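Long-range contacts in coclaurine N-methyltransferase (PDB 6GKV), which transfers a methyl group from S-adenosyl-L-methionine to the ring nitrogen of coclaurine and related tetrahydroisoquinolines in alkaloid biosynthesis: residues D23-I28 / S329-F334; R30-R35 / D244-Y249; R294-L299 / Y322-C327. All blocks are in the same frame, centred on the assembly; numbering follows the deposited sequence.

Interaction 1: D23-I28 / S329-F334; sequences DIKQLI and SGMEMF. With F2W (6,7-dimethoxy-2-methyl-1,2,3,4-tetrahydroisoquinolin-2-ium), chain D.
Glu332 sets its CG anti to its own carbonyl carbon and then folds at chi2 (-53°), whereas Lys25 stays extended beyond CG; with these torsions the bent acid crosses the straight lysine chain at about a right angle. What meets the carboxylate is the methylene part of the lysine. OE2 of Glu332 lies 3.3 Å from CG of Lys25, with CD and CE of the same lysine following close by. The ammonium ends farther on: NZ of Lys25 and OE2 of Glu332 are 4.6 Å apart, opposite charges near each other but not in contact. Met331, its chain bent at chi3, crosses the lysine obliquely and brings its terminal methyl in, CE to CE of Lys25 at 3.6 Å. One turn along, Ile28 covers the other part of the acid, its CG2 packing 3.7 Å from CB of Glu332. Its CD1 reaches the neighbouring backbone, 4.0 Å from N of Ser329.

This is a helix-on-helix contact of helices 21-39 and 313-335, whose short segments approach to 9.8 Å between axes at a crossing angle of -45°. The second helix also walls the alkaloid pocket. Gly330, with no side chain in the way, brings its CA to 3.5 Å from CAM, a methoxy carbon of the bound N-methylheliamine, and Met333 SD sits 3.6 Å from the other, CAN. Phe334 turns the edge of its ring to the ligand oxygen OAL.

The buried Glu332 carboxylate takes its main polar partner from just beyond the segment, since OE1 forms a salt bridge with NE of Arg29. The more distant Lys25 ammonium would probably add to the stabilisation of that negative charge, while its methylenes supply the apolar cover.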
loop_
_atom_site.group_PDB
_atom_site.type_symbol
_atom_site.label_atom_id
_atom_site.label_comp_id
_atom_site.label_asym_id
_atom_site.label_seq_id
_atom_site.Cartn_x
_atom_site.Cartn_y
_atom_site.Cartn_z
ATOM N N ASP A 23 -28.492 -21.677 -7.769
ATOM C CA ASP A 23 -27.715 -22.094 -8.924
ATOM C C ASP A 23 -26.894 -20.913 -9.456
ATOM O O ASP A 23 -25.806 -21.100 -9.994
ATOM C CB ASP A 23 -28.633 -22.655 -10.019
ATOM C CG ASP A 23 -29.168 -24.056 -9.696
ATOM O OD1 ASP A 23 -30.207 -24.176 -9.011
ATOM O OD2 ASP A 23 -28.566 -25.043 -10.165
ATOM N N ILE A 24 -27.425 -19.699 -9.313
ATOM C CA ILE A 24 -26.748 -18.501 -9.817
ATOM C C ILE A 24 -25.579 -18.163 -8.917
ATOM O O ILE A 24 -24.477 -17.896 -9.399
ATOM C CB ILE A 24 -27.673 -17.252 -9.901
ATOM C CG1 ILE A 24 -28.955 -17.521 -10.705
ATOM C CG2 ILE A 24 -26.914 -16.046 -10.495
ATOM C CD1 ILE A 24 -29.888 -16.293 -10.747
ATOM N N LYS A 25 -25.829 -18.185 -7.610
ATOM C CA LYS A 25 -24.784 -17.973 -6.602
ATOM C C LYS A 25 -23.653 -18.993 -6.748
ATOM O O LYS A 25 -22.478 -18.630 -6.773
ATOM C CB LYS A 25 -25.372 -18.043 -5.196
ATOM C CG LYS A 25 -26.249 -16.827 -4.813
ATOM C CD LYS A 25 -27.099 -17.135 -3.572
ATOM C CE LYS A 25 -27.796 -15.895 -3.037
ATOM N NZ LYS A 25 -28.671 -16.215 -1.858
ATOM N N GLN A 26 -24.010 -20.269 -6.873
ATOM C CA GLN A 26 -23.013 -21.295 -7.128
ATOM C C GLN A 26 -22.141 -20.996 -8.351
ATOM O O GLN A 26 -20.937 -21.194 -8.306
ATOM C CB GLN A 26 -23.686 -22.657 -7.304
ATOM C CG GLN A 26 -22.713 -23.805 -7.373
ATOM C CD GLN A 26 -23.409 -25.144 -7.394
ATOM O OE1 GLN A 26 -23.119 -26.000 -8.228
ATOM N NE2 GLN A 26 -24.347 -25.327 -6.480
ATOM N N LEU A 27 -22.740 -20.526 -9.442
ATOM C CA LEU A 27 -21.972 -20.285 -10.668
ATOM C C LEU A 27 -21.093 -19.045 -10.542
ATOM O O LEU A 27 -19.996 -18.987 -11.118
ATOM C CB LEU A 27 -22.901 -20.142 -11.880
ATOM C CG LEU A 27 -23.618 -21.415 -12.340
ATOM C CD1 LEU A 27 -24.631 -21.120 -13.442
ATOM C CD2 LEU A 27 -22.607 -22.442 -12.810
ATOM N N ILE A 28 -21.599 -18.052 -9.815
ATOM C CA ILE A 28 -20.867 -16.818 -9.575
ATOM C C ILE A 28 -19.620 -17.146 -8.755
ATOM O O ILE A 28 -18.513 -16.761 -9.132
ATOM C CB ILE A 28 -21.755 -15.763 -8.866
ATOM C CG1 ILE A 28 -22.797 -15.231 -9.854
ATOM C CG2 ILE A 28 -20.926 -14.628 -8.339
ATOM C CD1 ILE A 28 -23.707 -14.158 -9.310
ATOM N N SER A 329 -24.629 -10.468 -7.956
ATOM C CA SER A 329 -23.208 -10.196 -8.157
ATOM C C SER A 329 -22.619 -9.498 -6.924
ATOM O O SER A 329 -21.594 -9.917 -6.400
ATOM C CB SER A 329 -22.978 -9.333 -9.388
ATOM O OG SER A 329 -23.241 -10.073 -10.558
ATOM N N GLY A 330 -23.291 -8.452 -6.456
ATOM C CA GLY A 330 -22.855 -7.747 -5.263
ATOM C C GLY A 330 -22.799 -8.630 -4.029
ATOM O O GLY A 330 -21.812 -8.613 -3.295
ATOM N N MET A 331 -23.854 -9.402 -3.794
ATOM C CA MET A 331 -23.889 -10.301 -2.638
ATOM C C MET A 331 -22.717 -11.283 -2.585
ATOM O O MET A 331 -22.025 -11.384 -1.590
ATOM C CB MET A 331 -25.183 -11.101 -2.617
ATOM C CG MET A 331 -26.266 -10.488 -1.775
ATOM S SD MET A 331 -27.747 -11.507 -1.825
ATOM C CE MET A 331 -27.177 -12.966 -1.004
ATOM N N GLU A 332 -22.509 -12.009 -3.665
ATOM C CA GLU A 332 -21.541 -13.082 -3.643
ATOM C C GLU A 332 -20.121 -12.564 -3.738
ATOM O O GLU A 332 -19.209 -13.164 -3.186
ATOM C CB GLU A 332 -21.804 -14.062 -4.787
ATOM C CG GLU A 332 -23.086 -14.859 -4.661
ATOM C CD GLU A 332 -23.214 -15.566 -3.343
ATOM O OE1 GLU A 332 -22.323 -16.391 -3.020
ATOM O OE2 GLU A 332 -24.215 -15.303 -2.632
ATOM N N MET A 333 -19.921 -11.472 -4.467
ATOM C CA MET A 333 -18.578 -10.990 -4.698
ATOM C C MET A 333 -18.007 -10.412 -3.404
ATOM O O MET A 333 -16.929 -10.786 -2.959
ATOM C CB MET A 333 -18.570 -9.950 -5.813
ATOM C CG MET A 333 -17.349 -9.109 -5.800
ATOM S SD MET A 333 -17.238 -7.828 -7.016
ATOM C CE MET A 333 -16.521 -8.793 -8.234
ATOM N N PHE A 334 -18.758 -9.511 -2.789
ATOM C CA PHE A 334 -18.309 -8.867 -1.581
ATOM C C PHE A 334 -18.428 -9.736 -0.338
ATOM O O PHE A 334 -17.660 -9.568 0.593
ATOM C CB PHE A 334 -19.058 -7.561 -1.420
ATOM C CG PHE A 334 -18.605 -6.544 -2.400
ATOM C CD1 PHE A 334 -19.191 -6.473 -3.668
ATOM C CD2 PHE A 334 -17.521 -5.720 -2.103
ATOM C CE1 PHE A 334 -18.737 -5.569 -4.605
ATOM C CE2 PHE A 334 -17.057 -4.810 -3.043
ATOM C CZ PHE A 334 -17.665 -4.732 -4.285
HETATM C CAM F2W D . -23.066 -4.836 -7.233
HETATM O OAK F2W D . -21.650 -4.845 -7.528
HETATM C CAB F2W D . -21.166 -3.561 -7.571
HETATM C CAA F2W D . -21.953 -2.433 -7.310
HETATM C CAF F2W D . -21.358 -1.177 -7.396
HETATM C CAJ F2W D . -22.046 -0.009 -7.119
HETATM C CAI F2W D . -21.496 1.319 -7.734
HETATM N NAH F2W D . -20.122 1.419 -7.215
HETATM C CAO F2W D . -19.569 2.518 -8.030
HETATM C CAG F2W D . -19.550 0.210 -7.815
HETATM C CAE F2W D . -20.018 -1.056 -7.648
HETATM C CAD F2W D . -19.242 -2.175 -7.939
HETATM C CAC F2W D . -19.817 -3.431 -7.858
HETATM O OAL F2W D . -19.155 -4.603 -8.115
HETATM C CAN F2W D . -17.748 -4.555 -8.420
#

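Interaction 2: R30-R35 / D244-Y249; sequences RELARR and DWFTEY
Glu31 lies alongside Phe246, the two side chains sliding past each other in opposite directions with CB 3.8 Å from CB. The partner of helix 21-39 here is the loop between strands 235-236 and 257-258, shaped by an Asx motif at Asp244. With CG anti to its carbonyl carbon (chi1 -72°), Glu31 also puts CG 3.7 Å from NE1 of Trp245; the bend at chi2 then turns CD and the carboxylate. A water joins the same two residues: it accepts from Trp245 NE1 at 3.2 Å and donates to OE2 of Glu31. The other oxygen, OE1, faces a like charge, 3.7 Å from Asp244 OD1, and two arginines nearby probably offset the pair. Arg34 forms a salt bridge through NH1 to Glu31 OE1, one turn back on its own helix, and a second through NH2 to Asp241. Arg35 NH2 makes a long ion pair to Asp244 OD2, which Leu240 N also grips, while NH2 also donates to Glu238 O. An alanine in place of Glu31 would probably leave Arg34 NH1 without this carboxylate and the water without one of its partners, and open a gap beside the indole nitrogen. Apart from the charges, Leu32 CD2 packs 3.8 Å from Phe246 CE2. Within the loop, Thr247 N donates to Asp244 OD1 over 3.0 Å, meeting the oxygen from above the carboxylate plane, 36° out of it.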
loop_
_atom_site.group_PDB
_atom_site.type_symbol
_atom_site.label_atom_id
_atom_site.label_comp_id
_atom_site.label_asym_id
_atom_site.label_seq_id
_atom_site.Cartn_x
_atom_site.Cartn_y
_atom_site.Cartn_z
ATOM N N ARG A 30 -17.955 -19.692 -8.629
ATOM C CA ARG A 30 -16.980 -20.444 -9.409
ATOM C C ARG A 30 -16.101 -19.489 -10.189
ATOM O O ARG A 30 -14.911 -19.744 -10.367
ATOM C CB ARG A 30 -17.659 -21.412 -10.376
ATOM C CG ARG A 30 -18.395 -22.544 -9.727
ATOM C CD ARG A 30 -18.844 -23.533 -10.814
ATOM N NE ARG A 30 -19.729 -24.563 -10.267
ATOM C CZ ARG A 30 -20.612 -25.258 -10.968
ATOM N NH1 ARG A 30 -20.753 -25.054 -12.275
ATOM N NH2 ARG A 30 -21.361 -26.161 -10.355
ATOM N N GLU A 31 -16.701 -18.402 -10.673
ATOM C CA GLU A 31 -15.953 -17.384 -11.416
ATOM C C GLU A 31 -15.084 -16.575 -10.461
ATOM O O GLU A 31 -13.914 -16.325 -10.745
ATOM C CB GLU A 31 -16.895 -16.458 -12.203
ATOM C CG GLU A 31 -17.536 -17.112 -13.397
ATOM C CD GLU A 31 -16.530 -17.831 -14.283
ATOM O OE1 GLU A 31 -15.563 -17.179 -14.739
ATOM O OE2 GLU A 31 -16.707 -19.046 -14.517
ATOM N N LEU A 32 -15.683 -16.159 -9.348
ATOM C CA LEU A 32 -14.964 -15.495 -8.274
ATOM C C LEU A 32 -13.698 -16.267 -7.913
ATOM O O LEU A 32 -12.595 -15.740 -8.020
ATOM C CB LEU A 32 -15.854 -15.352 -7.046
ATOM C CG LEU A 32 -16.989 -14.350 -7.193
ATOM C CD1 LEU A 32 -17.643 -14.139 -5.840
ATOM C CD2 LEU A 32 -16.450 -13.043 -7.763
ATOM N N ALA A 33 -13.872 -17.523 -7.518
ATOM C CA ALA A 33 -12.755 -18.424 -7.249
ATOM C C ALA A 33 -11.688 -18.284 -8.318
ATOM O O ALA A 33 -10.514 -18.138 -8.015
ATOM C CB ALA A 33 -13.241 -19.865 -7.181
ATOM N N ARG A 34 -12.111 -18.298 -9.576
ATOM C CA ARG A 34 -11.165 -18.219 -10.678
ATOM C C ARG A 34 -10.492 -16.848 -10.808
ATOM O O ARG A 34 -9.384 -16.763 -11.341
ATOM C CB ARG A 34 -11.853 -18.558 -11.993
ATOM C CG ARG A 34 -12.258 -20.024 -12.180
ATOM C CD ARG A 34 -12.989 -20.204 -13.527
ATOM N NE ARG A 34 -12.094 -19.954 -14.654
ATOM C CZ ARG A 34 -12.320 -19.087 -15.639
ATOM N NH1 ARG A 34 -13.433 -18.361 -15.674
ATOM N NH2 ARG A 34 -11.416 -18.952 -16.599
ATOM N N ARG A 35 -11.160 -15.781 -10.362
ATOM C CA ARG A 35 -10.564 -14.445 -10.422
ATOM C C ARG A 35 -9.498 -14.328 -9.328
ATOM O O ARG A 35 -8.401 -13.813 -9.566
ATOM C CB ARG A 35 -11.617 -13.340 -10.265
ATOM C CG ARG A 35 -11.029 -11.917 -10.391
ATOM C CD ARG A 35 -11.483 -11.301 -11.686
ATOM N NE ARG A 35 -10.377 -10.948 -12.553
ATOM C CZ ARG A 35 -10.513 -10.649 -13.836
ATOM N NH1 ARG A 35 -9.444 -10.338 -14.561
ATOM N NH2 ARG A 35 -11.717 -10.668 -14.387
ATOM N N ASP A 244 -15.421 -16.736 -18.878
ATOM C CA ASP A 244 -15.807 -15.736 -17.875
ATOM C C ASP A 244 -17.041 -14.974 -18.346
ATOM O O ASP A 244 -16.939 -14.033 -19.138
ATOM C CB ASP A 244 -14.648 -14.767 -17.608
ATOM C CG ASP A 244 -14.969 -13.692 -16.553
ATOM O OD1 ASP A 244 -16.073 -13.692 -15.958
ATOM O OD2 ASP A 244 -14.083 -12.833 -16.311
ATOM N N TRP A 245 -18.199 -15.389 -17.845
ATOM C CA TRP A 245 -19.461 -14.730 -18.153
ATOM C C TRP A 245 -19.794 -13.665 -17.107
ATOM O O TRP A 245 -20.593 -12.767 -17.363
ATOM C CB TRP A 245 -20.601 -15.764 -18.236
ATOM C CG TRP A 245 -20.791 -16.467 -16.970
ATOM C CD1 TRP A 245 -20.160 -17.614 -16.569
ATOM C CD2 TRP A 245 -21.616 -16.066 -15.884
ATOM N NE1 TRP A 245 -20.555 -17.958 -15.292
ATOM C CE2 TRP A 245 -21.469 -17.006 -14.836
ATOM C CE3 TRP A 245 -22.498 -14.986 -15.673
ATOM C CZ2 TRP A 245 -22.133 -16.932 -13.616
ATOM C CZ3 TRP A 245 -23.184 -14.899 -14.446
ATOM C CH2 TRP A 245 -22.984 -15.859 -13.432
ATOM N N PHE A 246 -19.163 -13.750 -15.937
ATOM C CA PHE A 246 -19.528 -12.915 -14.784
ATOM C C PHE A 246 -19.033 -11.464 -14.895
ATOM O O PHE A 246 -19.700 -10.510 -14.444
ATOM C CB PHE A 246 -18.981 -13.561 -13.491
ATOM C CG PHE A 246 -19.200 -12.727 -12.234
ATOM C CD1 PHE A 246 -20.444 -12.677 -11.621
ATOM C CD2 PHE A 246 -18.157 -12.027 -11.659
ATOM C CE1 PHE A 246 -20.649 -11.920 -10.480
ATOM C CE2 PHE A 246 -18.362 -11.265 -10.535
ATOM C CZ PHE A 246 -19.608 -11.219 -9.942
ATOM N N THR A 247 -17.858 -11.285 -15.483
ATOM C CA THR A 247 -17.236 -9.966 -15.456
ATOM C C THR A 247 -18.082 -8.931 -16.195
ATOM O O THR A 247 -18.194 -7.792 -15.748
ATOM C CB THR A 247 -15.812 -10.006 -16.045
ATOM O OG1 THR A 247 -15.022 -10.942 -15.295
ATOM C CG2 THR A 247 -15.162 -8.646 -15.947
ATOM N N GLU A 248 -18.714 -9.325 -17.302
ATOM C CA GLU A 248 -19.567 -8.385 -18.042
ATOM C C GLU A 248 -21.068 -8.572 -17.835
ATOM O O GLU A 248 -21.864 -7.875 -18.447
ATOM C CB GLU A 248 -19.254 -8.460 -19.529
ATOM C CG GLU A 248 -18.033 -7.663 -19.910
ATOM C CD GLU A 248 -17.512 -8.011 -21.280
ATOM O OE1 GLU A 248 -18.147 -8.845 -21.956
ATOM O OE2 GLU A 248 -16.460 -7.465 -21.674
ATOM N N TYR A 249 -21.443 -9.518 -16.980
ATOM C CA TYR A 249 -22.841 -9.770 -16.616
ATOM C C TYR A 249 -23.584 -8.492 -16.208
ATOM O O TYR A 249 -24.692 -8.273 -16.652
ATOM C CB TYR A 249 -22.861 -10.789 -15.477
ATOM C CG TYR A 249 -24.172 -11.272 -14.860
ATOM C CD1 TYR A 249 -25.319 -11.570 -15.627
ATOM C CD2 TYR A 249 -24.214 -11.553 -13.498
ATOM C CE1 TYR A 249 -26.488 -12.078 -15.006
ATOM C CE2 TYR A 249 -25.348 -12.052 -12.882
ATOM C CZ TYR A 249 -26.479 -12.323 -13.623
ATOM O OH TYR A 249 -27.569 -12.825 -12.929
HETATM O O HOH W 1 -19.487 -20.242 -13.309
#

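Interaction 3: R294-L299 / Y322-C327; sequences RLDANL and YWRGFC. With F2W (6,7-dimethoxy-2-methyl-1,2,3,4-tetrahydroisoquinolin-2-ium), chain D.
Arg324 reaches from helix 313-335 across to the end of helix 281-297 and the start of helix 299-309. These successive helices are inserted between strands 272-279 and 342-350, the last two of the 3-2-1-4-5-7-6 sheet that marks the Rossmann-like methyltransferase fold. CB of Arg324 is aimed neither at nor away from the other segment. Chi1 (-76°) puts CG beside the backbone N, where it comes 4.4 Å from CD1 of Leu295. From there the chain runs extended through CD to NE, and the guanidinium presents its edge to Asp296. NE and NH2 both point to the one oxygen OD1 of Asp296, each at 3.4 Å, in a forked salt bridge whose two hydrogen bonds are weak. The guanidinium and carboxylate planes stand 53° apart. NH2 and Leu299 meet tip to tip, CD1 of the leucine modelled 3.2 Å away, a rather close approach. The remaining nitrogen, NH1, turns back to Asn321 OD1 on its own helix, and Asp296 OD2 is taken by Tyr21 OH, which ties helix 21-39 to the same carboxylate.

Next to this polar edge Leu295 crosses Trp323 at about a right angle, its CD1 3.8 Å from the tryptophan CB. The indole itself leads away from that leucine, toward the substrate pocket, and helix 79-85 adds Phe81 and Met85 around the pair. There the tryptophan backs a ligand-binding ring: its CZ3 stands 3.6 Å above one face of Phe326, over the ring centre. On the opposite face of Phe326, offset toward the rim, the methoxy carbon CAM of N-methylheliamine sits 4.0 Å above the plane.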
loop_
_atom_site.group_PDB
_atom_site.type_symbol
_atom_site.label_atom_id
_atom_site.label_comp_id
_atom_site.label_asym_id
_atom_site.label_seq_id
_atom_site.Cartn_x
_atom_site.Cartn_y
_atom_site.Cartn_z
ATOM N N ARG A 294 -35.905 -6.424 -1.509
ATOM C CA ARG A 294 -36.869 -5.376 -1.804
ATOM C C ARG A 294 -37.434 -5.492 -3.204
ATOM O O ARG A 294 -38.582 -5.146 -3.427
ATOM C CB ARG A 294 -36.241 -4.002 -1.601
ATOM C CG ARG A 294 -36.128 -3.659 -0.141
ATOM C CD ARG A 294 -35.329 -2.395 0.120
ATOM N NE ARG A 294 -35.399 -2.081 1.538
ATOM C CZ ARG A 294 -36.080 -1.062 2.041
ATOM N NH1 ARG A 294 -36.725 -0.224 1.237
ATOM N NH2 ARG A 294 -36.092 -0.873 3.351
ATOM N N LEU A 295 -36.628 -5.971 -4.145
ATOM C CA LEU A 295 -37.134 -6.272 -5.477
ATOM C C LEU A 295 -38.269 -7.292 -5.394
ATOM O O LEU A 295 -39.436 -6.942 -5.538
ATOM C CB LEU A 295 -36.015 -6.793 -6.378
ATOM C CG LEU A 295 -34.964 -5.770 -6.790
ATOM C CD1 LEU A 295 -33.984 -6.360 -7.797
ATOM C CD2 LEU A 295 -35.659 -4.551 -7.354
ATOM N N ASP A 296 -37.909 -8.541 -5.105
ATOM C CA ASP A 296 -38.839 -9.681 -5.021
ATOM C C ASP A 296 -40.129 -9.454 -4.224
ATOM O O ASP A 296 -41.147 -10.097 -4.470
ATOM C CB ASP A 296 -38.105 -10.879 -4.412
ATOM C CG ASP A 296 -36.915 -11.307 -5.238
ATOM O OD1 ASP A 296 -36.941 -11.074 -6.469
ATOM O OD2 ASP A 296 -35.954 -11.858 -4.652
ATOM N N ALA A 297 -40.077 -8.554 -3.256
ATOM C CA ALA A 297 -41.231 -8.283 -2.412
ATOM C C ALA A 297 -42.164 -7.253 -3.064
ATOM O O ALA A 297 -43.323 -7.101 -2.668
ATOM C CB ALA A 297 -40.762 -7.808 -1.031
ATOM N N ASN A 298 -41.661 -6.542 -4.068
ATOM C CA ASN A 298 -42.478 -5.533 -4.731
ATOM C C ASN A 298 -42.524 -5.752 -6.225
ATOM O O ASN A 298 -42.554 -4.795 -6.996
ATOM C CB ASN A 298 -41.950 -4.130 -4.451
ATOM C CG ASN A 298 -41.738 -3.874 -2.989
ATOM O OD1 ASN A 298 -42.672 -3.540 -2.251
ATOM N ND2 ASN A 298 -40.505 -4.033 -2.551
ATOM N N LEU A 299 -42.516 -7.014 -6.634
ATOM C CA LEU A 299 -42.643 -7.348 -8.040
ATOM C C LEU A 299 -44.004 -6.902 -8.555
ATOM O O LEU A 299 -44.158 -6.605 -9.737
ATOM C CB LEU A 299 -42.447 -8.848 -8.259
ATOM C CG LEU A 299 -40.995 -9.246 -8.002
ATOM C CD1 LEU A 299 -40.810 -10.759 -8.038
ATOM C CD2 LEU A 299 -40.081 -8.552 -9.003
ATOM N N TYR A 322 -32.065 -8.250 -14.668
ATOM C CA TYR A 322 -30.829 -7.497 -14.725
ATOM C C TYR A 322 -30.505 -7.035 -13.318
ATOM O O TYR A 322 -29.384 -7.183 -12.832
ATOM C CB TYR A 322 -30.912 -6.273 -15.649
ATOM C CG TYR A 322 -29.705 -5.389 -15.407
ATOM C CD1 TYR A 322 -28.495 -5.669 -16.029
ATOM C CD2 TYR A 322 -29.752 -4.321 -14.506
ATOM C CE1 TYR A 322 -27.371 -4.910 -15.786
ATOM C CE2 TYR A 322 -28.613 -3.549 -14.248
ATOM C CZ TYR A 322 -27.431 -3.853 -14.902
ATOM O OH TYR A 322 -26.299 -3.115 -14.693
ATOM N N TRP A 323 -31.500 -6.439 -12.674
ATOM C CA TRP A 323 -31.285 -5.863 -11.372
ATOM C C TRP A 323 -31.048 -6.965 -10.323
ATOM O O TRP A 323 -30.256 -6.786 -9.393
ATOM C CB TRP A 323 -32.455 -4.948 -11.015
ATOM C CG TRP A 323 -32.258 -3.594 -11.690
ATOM C CD1 TRP A 323 -32.992 -3.066 -12.723
ATOM C CD2 TRP A 323 -31.217 -2.645 -11.430
ATOM N NE1 TRP A 323 -32.489 -1.837 -13.093
ATOM C CE2 TRP A 323 -31.385 -1.552 -12.302
ATOM C CE3 TRP A 323 -30.150 -2.594 -10.511
ATOM C CZ2 TRP A 323 -30.554 -0.433 -12.301
ATOM C CZ3 TRP A 323 -29.316 -1.482 -10.502
ATOM C CH2 TRP A 323 -29.520 -0.420 -11.390
ATOM N N ARG A 324 -31.683 -8.119 -10.503
ATOM C CA ARG A 324 -31.402 -9.282 -9.657
ATOM C C ARG A 324 -29.944 -9.682 -9.750
ATOM O O ARG A 324 -29.279 -9.788 -8.737
ATOM C CB ARG A 324 -32.286 -10.462 -10.041
ATOM C CG ARG A 324 -33.711 -10.337 -9.549
ATOM C CD ARG A 324 -34.617 -11.341 -10.248
ATOM N NE ARG A 324 -35.945 -11.331 -9.660
ATOM C CZ ARG A 324 -37.011 -11.900 -10.207
ATOM N NH1 ARG A 324 -36.909 -12.521 -11.375
ATOM N NH2 ARG A 324 -38.182 -11.831 -9.588
ATOM N N GLY A 325 -29.436 -9.878 -10.963
ATOM C CA GLY A 325 -28.018 -10.159 -11.169
ATOM C C GLY A 325 -27.077 -9.058 -10.688
ATOM O O GLY A 325 -25.914 -9.308 -10.396
ATOM N N PHE A 326 -27.567 -7.825 -10.631
ATOM C CA PHE A 326 -26.793 -6.726 -10.068
ATOM C C PHE A 326 -26.482 -7.039 -8.619
ATOM O O PHE A 326 -25.338 -7.080 -8.187
ATOM C CB PHE A 326 -27.595 -5.431 -10.164
ATOM C CG PHE A 326 -26.858 -4.213 -9.721
ATOM C CD1 PHE A 326 -26.113 -3.470 -10.635
ATOM C CD2 PHE A 326 -26.934 -3.779 -8.408
ATOM C CE1 PHE A 326 -25.443 -2.321 -10.240
ATOM C CE2 PHE A 326 -26.261 -2.642 -8.007
ATOM C CZ PHE A 326 -25.517 -1.914 -8.927
ATOM N N CYS A 327 -27.558 -7.251 -7.879
ATOM C CA CYS A 327 -27.542 -7.500 -6.460
ATOM C C CYS A 327 -26.931 -8.867 -6.092
ATOM O O CYS A 327 -26.269 -9.000 -5.064
ATOM C CB CYS A 327 -28.968 -7.378 -5.927
ATOM S SG CYS A 327 -29.707 -5.778 -6.179
HETATM C CAM F2W D . -23.066 -4.836 -7.233
HETATM O OAK F2W D . -21.650 -4.845 -7.528
HETATM C CAB F2W D . -21.166 -3.561 -7.571
HETATM C CAA F2W D . -21.953 -2.433 -7.310
HETATM C CAF F2W D . -21.358 -1.177 -7.396
HETATM C CAJ F2W D . -22.046 -0.009 -7.119
HETATM C CAI F2W D . -21.496 1.319 -7.734
HETATM N NAH F2W D . -20.122 1.419 -7.215
HETATM C CAO F2W D . -19.569 2.518 -8.030
HETATM C CAG F2W D . -19.550 0.210 -7.815
HETATM C CAE F2W D . -20.018 -1.056 -7.648
HETATM C CAD F2W D . -19.242 -2.175 -7.939
HETATM C CAC F2W D . -19.817 -3.431 -7.858
HETATM O OAL F2W D . -19.155 -4.603 -8.115
HETATM C CAN F2W D . -17.748 -4.555 -8.420
#

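Helix 313-335 runs through interactions 1 and 3, whose centres are about 14 Å apart, and turns one side to N-methylheliamine in both: the methoxy carbon CAM touches Gly330 of the first and Phe326 of the other. Interaction 2 shares helix 21-39 with interaction 1, about 9 Å away centre to centre, and the two merge where Ser329 OG touches Phe246 CE1 at 3.2 Å. Phe246 thereby stands in a second shell, its side chain about 7 Å from the ligand. The centres of interactions 2 and 3 are about 20 Å apart, yet Tyr249 OH meets Gly325 CA at 3.2 Å. On the cofactor side, the side chain of Trp323 lies about 10 Å from the bound S-adenosyl-L-homocysteine.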